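PDB 6ABQ: PadR family transcriptional regulator from Listeria monocytogenes, which probably binds DNA through a winged helix-turn-helix domain and regulates transcription in response to a ligand, as a member of the PadR family. Local coordinates for residues 30-35 with 77-82. Numbering follows the deposited sequence.
Sequences ETYGYE and PPRKFY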
ATOM      1  N   GLU B  30      -2.346  20.850 -14.432  1.00 14.92           N
ATOM      2  CA  GLU B  30      -2.050  21.654 -13.232  1.00 13.86           C
ATOM      3  C   GLU B  30      -3.190  21.587 -12.210  1.00 13.28           C
ATOM      4  O   GLU B  30      -4.364  21.749 -12.558  1.00 14.62           O
ATOM      5  CB  GLU B  30      -1.707  23.118 -13.598  1.00 15.64           C
ATOM      6  CG  GLU B  30      -2.771  23.855 -14.415  1.00 18.19           C
ATOM      7  CD  GLU B  30      -2.507  25.339 -14.614  1.00 20.54           C
ATOM      8  OE1 GLU B  30      -1.405  25.829 -14.294  1.00 20.34           O
ATOM      9  OE2 GLU B  30      -3.417  26.033 -15.122  1.00 23.22           O
ATOM     10  N   THR B  31      -2.833  21.321 -10.958  1.00 11.79           N
ATOM     11  CA  THR B  31      -3.824  21.112  -9.902  1.00 11.46           C
ATOM     12  C   THR B  31      -3.252  21.493  -8.536  1.00 10.98           C
ATOM     13  O   THR B  31      -2.046  21.722  -8.402  1.00 10.78           O
ATOM     14  CB  THR B  31      -4.441  19.673  -9.956  1.00 10.82           C
ATOM     15  OG1 THR B  31      -5.497  19.551  -9.005  1.00 11.01           O
ATOM     16  CG2 THR B  31      -3.389  18.559  -9.741  1.00  9.63           C
ATOM     17  N   TYR B  32      -4.121  21.578  -7.536  1.00 11.36           N
ATOM     18  CA  TYR B  32      -3.727  21.977  -6.185  1.00 11.72           C
ATOM     19  C   TYR B  32      -4.215  20.977  -5.143  1.00 11.21           C
ATOM     20  O   TYR B  32      -5.107  20.176  -5.424  1.00 10.88           O
ATOM     21  CB  TYR B  32      -4.215  23.402  -5.876  1.00 13.96           C
ATOM     22  CG  TYR B  32      -5.644  23.693  -6.271  1.00 15.38           C
ATOM     23  CD1 TYR B  32      -5.966  24.072  -7.580  1.00 16.25           C
ATOM     24  CD2 TYR B  32      -6.680  23.604  -5.333  1.00 16.47           C
ATOM     25  CE1 TYR B  32      -7.275  24.339  -7.948  1.00 18.27           C
ATOM     26  CE2 TYR B  32      -7.994  23.877  -5.689  1.00 18.40           C
ATOM     27  CZ  TYR B  32      -8.285  24.244  -6.995  1.00 19.35           C
ATOM     28  OH  TYR B  32      -9.583  24.514  -7.355  1.00 21.93           O
ATOM     29  N   GLY B  33      -3.613  21.026  -3.954  1.00 11.66           N
ATOM     30  CA  GLY B  33      -3.918  20.100  -2.849  1.00 11.76           C
ATOM     31  C   GLY B  33      -5.385  19.836  -2.518  1.00 12.46           C
ATOM     32  O   GLY B  33      -5.771  18.674  -2.303  1.00 12.05           O
ATOM     33  N   TYR B  34      -6.196  20.895  -2.466  1.00 14.05           N
ATOM     34  CA  TYR B  34      -7.630  20.734  -2.233  1.00 15.32           C
ATOM     35  C   TYR B  34      -8.294  19.898  -3.337  1.00 14.38           C
ATOM     36  O   TYR B  34      -9.051  18.976  -3.028  1.00 14.68           O
ATOM     37  CB  TYR B  34      -8.362  22.075  -2.055  1.00 18.00           C
ATOM     38  CG  TYR B  34      -9.854  21.899  -1.776  1.00 19.95           C
ATOM     39  CD1 TYR B  34     -10.786  21.823  -2.827  1.00 20.47           C
ATOM     40  CD2 TYR B  34     -10.326  21.785  -0.465  1.00 21.81           C
ATOM     41  CE1 TYR B  34     -12.143  21.643  -2.573  1.00 22.78           C
ATOM     42  CE2 TYR B  34     -11.678  21.611  -0.198  1.00 24.00           C
ATOM     43  CZ  TYR B  34     -12.583  21.546  -1.254  1.00 24.47           C
ATOM     44  OH  TYR B  34     -13.913  21.367  -0.982  1.00 27.15           O
ATOM     45  N   GLU B  35      -7.994  20.224  -4.599  1.00 13.75           N
ATOM     46  CA  GLU B  35      -8.531  19.513  -5.768  1.00 13.51           C
ATOM     47  C   GLU B  35      -8.066  18.046  -5.861  1.00 12.03           C
ATOM     48  O   GLU B  35      -8.872  17.155  -6.136  1.00 12.66           O
ATOM     49  CB  GLU B  35      -8.192  20.281  -7.056  1.00 13.78           C
ATOM     50  CG  GLU B  35      -8.951  19.819  -8.295  1.00 14.78           C
ATOM     51  CD  GLU B  35      -8.774  20.768  -9.463  1.00 16.03           C
ATOM     52  OE1 GLU B  35      -7.683  20.775 -10.067  1.00 14.93           O
ATOM     53  OE2 GLU B  35      -9.729  21.505  -9.781  1.00 18.60           O
ATOM     54  N   PRO B  77      -9.680  32.309  -4.621  1.00 22.92           N
ATOM     55  CA  PRO B  77      -8.486  32.274  -3.755  1.00 22.18           C
ATOM     56  C   PRO B  77      -7.208  31.789  -4.445  1.00 20.92           C
ATOM     57  O   PRO B  77      -7.288  30.929  -5.336  1.00 19.94           O
ATOM     58  CB  PRO B  77      -8.885  31.287  -2.651  1.00 21.25           C
ATOM     59  CG  PRO B  77     -10.375  31.367  -2.604  1.00 22.27           C
ATOM     60  CD  PRO B  77     -10.762  31.478  -4.051  1.00 22.56           C
ATOM     61  N   PRO B  78      -6.031  32.335  -4.044  1.00 21.28           N
ATOM     62  CA  PRO B  78      -4.779  31.822  -4.611  1.00 20.25           C
ATOM     63  C   PRO B  78      -4.537  30.368  -4.220  1.00 18.32           C
ATOM     64  O   PRO B  78      -4.893  29.951  -3.108  1.00 18.02           O
ATOM     65  CB  PRO B  78      -3.702  32.718  -3.986  1.00 21.44           C
ATOM     66  CG  PRO B  78      -4.432  33.910  -3.467  1.00 23.46           C
ATOM     67  CD  PRO B  78      -5.778  33.399  -3.053  1.00 22.92           C
ATOM     68  N   ARG B  79      -3.958  29.607  -5.149  1.00 17.34           N
ATOM     69  CA  ARG B  79      -3.579  28.221  -4.903  1.00 15.80           C
ATOM     70  C   ARG B  79      -2.180  27.962  -5.428  1.00 15.46           C
ATOM     71  O   ARG B  79      -1.710  28.671  -6.327  1.00 16.32           O
ATOM     72  CB  ARG B  79      -4.568  27.247  -5.568  1.00 15.21           C
ATOM     73  CG  ARG B  79      -6.011  27.343  -5.102  1.00 15.71           C
ATOM     74  CD  ARG B  79      -6.216  26.878  -3.670  1.00 15.41           C
ATOM     75  NE  ARG B  79      -7.631  26.899  -3.293  1.00 16.12           N
ATOM     76  CZ  ARG B  79      -8.126  26.345  -2.187  1.00 16.23           C
ATOM     77  NH1 ARG B  79      -7.326  25.714  -1.333  1.00 15.70           N
ATOM     78  NH2 ARG B  79      -9.428  26.416  -1.933  1.00 17.17           N
ATOM     79  N   LYS B  80      -1.520  26.954  -4.857  1.00 14.50           N
ATOM     80  CA  LYS B  80      -0.260  26.458  -5.385  1.00 14.18           C
ATOM     81  C   LYS B  80      -0.559  25.373  -6.413  1.00 13.49           C
ATOM     82  O   LYS B  80      -1.075  24.309  -6.073  1.00 12.77           O
ATOM     83  CB  LYS B  80       0.638  25.923  -4.272  1.00 13.92           C
ATOM     84  CG  LYS B  80       1.457  26.988  -3.551  1.00 15.15           C
ATOM     85  CD  LYS B  80       1.030  27.100  -2.103  1.00 15.60           C
ATOM     86  CE  LYS B  80       2.202  27.353  -1.169  1.00 16.73           C
ATOM     87  NZ  LYS B  80       2.750  28.730  -1.301  1.00 18.40           N
ATOM     88  N   PHE B  81      -0.263  25.667  -7.673  1.00 14.11           N
ATOM     89  CA  PHE B  81      -0.540  24.748  -8.769  1.00 14.02           C
ATOM     90  C   PHE B  81       0.701  23.927  -9.063  1.00 13.79           C
ATOM     91  O   PHE B  81       1.790  24.471  -9.297  1.00 14.41           O
ATOM     92  CB  PHE B  81      -1.008  25.491 -10.019  1.00 15.34           C
ATOM     93  CG  PHE B  81      -2.437  25.965  -9.958  1.00 15.78           C
ATOM     94  CD1 PHE B  81      -2.777  27.141  -9.283  1.00 16.26           C
ATOM     95  CD2 PHE B  81      -3.445  25.253 -10.602  1.00 16.06           C
ATOM     96  CE1 PHE B  81      -4.099  27.589  -9.247  1.00 16.92           C
ATOM     97  CE2 PHE B  81      -4.767  25.699 -10.575  1.00 16.77           C
ATOM     98  CZ  PHE B  81      -5.095  26.868  -9.893  1.00 17.14           C
ATOM     99  N   TYR B  82       0.515  22.612  -9.037  1.00 13.18           N
ATOM    100  CA  TYR B  82       1.573  21.660  -9.298  1.00 13.13           C
ATOM    101  C   TYR B  82       1.444  21.088 -10.699  1.00 14.00           C
ATOM    102  O   TYR B  82       0.344  20.728 -11.127  1.00 14.28           O
ATOM    103  CB  TYR B  82       1.559  20.546  -8.246  1.00 12.33           C
ATOM    104  CG  TYR B  82       1.896  21.035  -6.848  1.00 11.96           C
ATOM    105  CD1 TYR B  82       0.951  21.734  -6.074  1.00 11.82           C
ATOM    106  CD2 TYR B  82       3.164  20.817  -6.302  1.00 12.10           C
ATOM    107  CE1 TYR B  82       1.265  22.190  -4.800  1.00 11.91           C
ATOM    108  CE2 TYR B  82       3.486  21.266  -5.024  1.00 12.23           C
ATOM    109  CZ  TYR B  82       2.538  21.947  -4.282  1.00 12.17           C
ATOM    110  OH  TYR B  82       2.855  22.384  -3.031  1.00 12.70           O
TER
HETATM  111  O   HOH W   1      -1.588  23.189  -3.463  1.00  5.06           O
HETATM  112  O   HOH W   2      -5.226  23.640  -1.900  1.00  4.09           O
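A single antiparallel bridge, flanked by aromatic packing, fastens the loop between helices 17-27 and 33-42 to the outer edge of strand 78-84, whose other edge pairs with strand 66-72. Thr31 and Tyr82 form a hydrogen-bonded pair: Tyr82 N reaches Thr31 O almost straight at 2.8 Å, whereas the return bond from Thr31 N to Tyr82 O is longer, at 3.2 Å. Beta-branched Thr31 suits the extended backbone here, and its side chain, turned away from the strand, leaves OG1 to donate to Glu35 OE1 (2.7 Å), a carboxylate also paired with Arg25. With chi1 at 45°, Tyr32 CG sits between the backbone N and the carbonyl carbon, and the flat ring is wide enough to take Glu35 CB on one face and Arg79 on the other. Arg79 CG stands 3.8 Å from the Tyr32 ring centroid in a CH-pi contact; the long arginine chain supplies these methylenes and, bent at chi2, carries its guanidinium along the ring, nearly parallel to it. The Tyr32 edge meets the face of Phe81 in an offset edge-to-face pair, planes 71° apart, with Tyr32 CD1 3.6 Å from Phe81 CE2. In the winged helix-turn-helix fold of PadR regulators the two strands form the wing, so this contact joins the wing to the start of helix 33-42. Tyr32 is the N-cap residue of that helix, and water links its first turn to the strand: one molecule accepts from Gly33 N and donates to Lys80 O, while another accepts from Tyr34 N and, weakly, from Arg79 NH1. Just before the bridge, Glu30 CB and CG pack near Phe81 CD2, and the carboxylate continues to a salt bridge with Lys71 on strand 66-72.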